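Local coordinates for HIGH affinity ribose transport protein RBSD (Bacillus subtilis, PDB 1OGE) that probably catalyses the interconversion of the beta-pyranose and beta-furanose forms of D-ribose, working as a homodecamer built from two pentamers, at residues A[26-31]-A[120-125]. Sequence-based numbering, arbitrary orientation.
Sequences IADAGL and YANCIL. With RP5 (5-O-phosphono-beta-D-ribofuranose), chain G.
Ile26 and Cys123 form a hydrogen-bonded antiparallel pair in the mixed sheet of the RbsD/FucU fold, where two strands give way to loops that hold the sugar. Ile26 N meets Cys123 O at 3.0 Å, and Cys123 N returns the bond to Ile26 O. Beside this pair, CD1 of Ile26 rests against SG of Cys123 and CD1 of Leu125, on the face covered by helix 51-61. One step on, the end of the Asn122 side chain packs against Ala27 and the base of the Leu31 side chain and passes Asp28 at a slant, its amide plane 68° from the carboxylate. Asp28 CG sits between its own backbone N and carbonyl carbon (chi1 55°), a turn that brings both oxygens to the ribose 5-phosphate: OD1 accepts from O3 at 2.8 Å and OD2 from O2 at 2.6 Å. Gly30 N closes an Asx turn on OD2 and Leu31 N donates to the same oxygen, which steadies the carboxylate. The Tyr120 ring turns one face to C5 of the ligand and packs edge-to-face with His98. ND1 of His20 of the second subunit is also hydrogen-bonded to the ligand, so the site is shared between chains. Tyr120 N donates to the ligand O3 at 2.9 Å, the same hydroxyl that Asp28 OD1 holds.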
loop_
_atom_site.group_PDB
_atom_site.type_symbol
_atom_site.label_atom_id
_atom_site.label_comp_id
_atom_site.label_asym_id
_atom_site.label_seq_id
_atom_site.Cartn_x
_atom_site.Cartn_y
_atom_site.Cartn_z
ATOM N N ILE A 26 -10.236 -7.272 -26.005
ATOM C CA ILE A 26 -10.957 -8.525 -25.811
ATOM C C ILE A 26 -9.965 -9.513 -26.380
ATOM O O ILE A 26 -9.596 -9.428 -27.552
ATOM C CB ILE A 26 -12.260 -8.591 -26.623
ATOM C CG1 ILE A 26 -13.221 -7.502 -26.147
ATOM C CG2 ILE A 26 -12.907 -9.963 -26.447
ATOM C CD1 ILE A 26 -14.518 -7.439 -26.946
ATOM N N ALA A 27 -9.521 -10.444 -25.550
ATOM C CA ALA A 27 -8.509 -11.386 -25.985
ATOM C C ALA A 27 -8.920 -12.835 -25.947
ATOM O O ALA A 27 -9.860 -13.210 -25.246
ATOM C CB ALA A 27 -7.258 -11.199 -25.133
ATOM N N ASP A 28 -8.201 -13.646 -26.720
ATOM C CA ASP A 28 -8.434 -15.076 -26.724
ATOM C C ASP A 28 -7.646 -15.566 -25.508
ATOM O O ASP A 28 -6.994 -14.767 -24.836
ATOM C CB ASP A 28 -7.927 -15.708 -28.031
ATOM C CG ASP A 28 -6.460 -15.408 -28.312
ATOM O OD1 ASP A 28 -6.146 -15.059 -29.472
ATOM O OD2 ASP A 28 -5.628 -15.535 -27.386
ATOM N N ALA A 29 -7.701 -16.859 -25.219
ATOM C CA ALA A 29 -7.014 -17.398 -24.053
ATOM C C ALA A 29 -5.480 -17.317 -24.066
ATOM O O ALA A 29 -4.843 -17.535 -23.033
ATOM C CB ALA A 29 -7.446 -18.843 -23.834
ATOM N N GLY A 30 -4.890 -16.989 -25.211
ATOM C CA GLY A 30 -3.439 -16.947 -25.290
ATOM C C GLY A 30 -2.743 -15.600 -25.336
ATOM O O GLY A 30 -1.536 -15.531 -25.109
ATOM N N LEU A 31 -3.476 -14.531 -25.625
ATOM C CA LEU A 31 -2.859 -13.214 -25.706
ATOM C C LEU A 31 -2.163 -12.799 -24.407
ATOM O O LEU A 31 -2.764 -12.833 -23.334
ATOM C CB LEU A 31 -3.898 -12.149 -26.051
ATOM C CG LEU A 31 -3.280 -10.764 -26.281
ATOM C CD1 LEU A 31 -2.577 -10.770 -27.623
ATOM C CD2 LEU A 31 -4.347 -9.675 -26.250
ATOM N N TYR A 120 -5.551 -15.559 -33.257
ATOM C CA TYR A 120 -5.794 -14.137 -33.463
ATOM C C TYR A 120 -7.210 -13.631 -33.188
ATOM O O TYR A 120 -7.663 -12.655 -33.796
ATOM C CB TYR A 120 -5.362 -13.761 -34.882
ATOM C CG TYR A 120 -3.993 -14.308 -35.234
ATOM C CD1 TYR A 120 -3.848 -15.604 -35.734
ATOM C CD2 TYR A 120 -2.842 -13.552 -35.021
ATOM C CE1 TYR A 120 -2.587 -16.134 -36.011
ATOM C CE2 TYR A 120 -1.576 -14.073 -35.291
ATOM C CZ TYR A 120 -1.456 -15.364 -35.786
ATOM O OH TYR A 120 -0.209 -15.882 -36.054
ATOM N N ALA A 121 -7.906 -14.287 -32.266
ATOM C CA ALA A 121 -9.249 -13.861 -31.903
ATOM C C ALA A 121 -9.095 -12.782 -30.831
ATOM O O ALA A 121 -9.399 -13.011 -29.659
ATOM C CB ALA A 121 -10.056 -15.037 -31.364
ATOM N N ASN A 122 -8.594 -11.619 -31.247
ATOM C CA ASN A 122 -8.385 -10.482 -30.353
ATOM C C ASN A 122 -8.764 -9.190 -31.067
ATOM O O ASN A 122 -8.659 -9.093 -32.287
ATOM C CB ASN A 122 -6.912 -10.358 -29.928
ATOM C CG ASN A 122 -6.319 -11.663 -29.432
ATOM O OD1 ASN A 122 -5.741 -12.426 -30.209
ATOM N ND2 ASN A 122 -6.460 -11.932 -28.138
ATOM N N CYS A 123 -9.201 -8.194 -30.305
ATOM C CA CYS A 123 -9.539 -6.905 -30.894
ATOM C C CYS A 123 -9.523 -5.795 -29.852
ATOM O O CYS A 123 -9.734 -6.034 -28.663
ATOM C CB CYS A 123 -10.908 -6.952 -31.586
ATOM S SG CYS A 123 -12.328 -6.916 -30.487
ATOM N N ILE A 124 -9.255 -4.584 -30.319
ATOM C CA ILE A 124 -9.212 -3.404 -29.470
ATOM C C ILE A 124 -10.415 -2.520 -29.792
ATOM O O ILE A 124 -10.614 -2.139 -30.945
ATOM C CB ILE A 124 -7.917 -2.584 -29.722
ATOM C CG1 ILE A 124 -6.707 -3.324 -29.144
ATOM C CG2 ILE A 124 -8.043 -1.185 -29.119
ATOM C CD1 ILE A 124 -5.378 -2.619 -29.411
ATOM N N LEU A 125 -11.221 -2.210 -28.783
ATOM C CA LEU A 125 -12.378 -1.337 -28.990
ATOM C C LEU A 125 -12.022 0.060 -28.506
ATOM O O LEU A 125 -11.653 0.246 -27.347
ATOM C CB LEU A 125 -13.595 -1.834 -28.209
ATOM C CG LEU A 125 -14.141 -3.220 -28.524
ATOM C CD1 LEU A 125 -15.403 -3.444 -27.712
ATOM C CD2 LEU A 125 -14.436 -3.339 -30.012
HETATM C C1 RP5 G . -1.182 -14.756 -28.853
HETATM O O4 RP5 G . -0.562 -15.691 -29.707
HETATM C C2 RP5 G . -2.680 -14.864 -29.132
HETATM O O2 RP5 G . -3.226 -15.946 -28.395
HETATM C C3 RP5 G . -2.695 -15.216 -30.616
HETATM O O3 RP5 G . -3.898 -15.928 -30.878
HETATM C C4 RP5 G . -1.408 -16.036 -30.792
HETATM C C5 RP5 G . -0.714 -15.746 -32.139
HETATM O O5 RP5 G . 0.503 -16.514 -32.277
HETATM P "P'" RP5 G . 0.335 -17.968 -32.876
HETATM O O1X RP5 G . 1.660 -18.617 -32.974
HETATM O O2X RP5 G . -0.565 -18.799 -31.948
HETATM O O3X RP5 G . -0.301 -17.899 -34.267
HETATM O O1 RP5 G . -0.641 -13.514 -29.223
#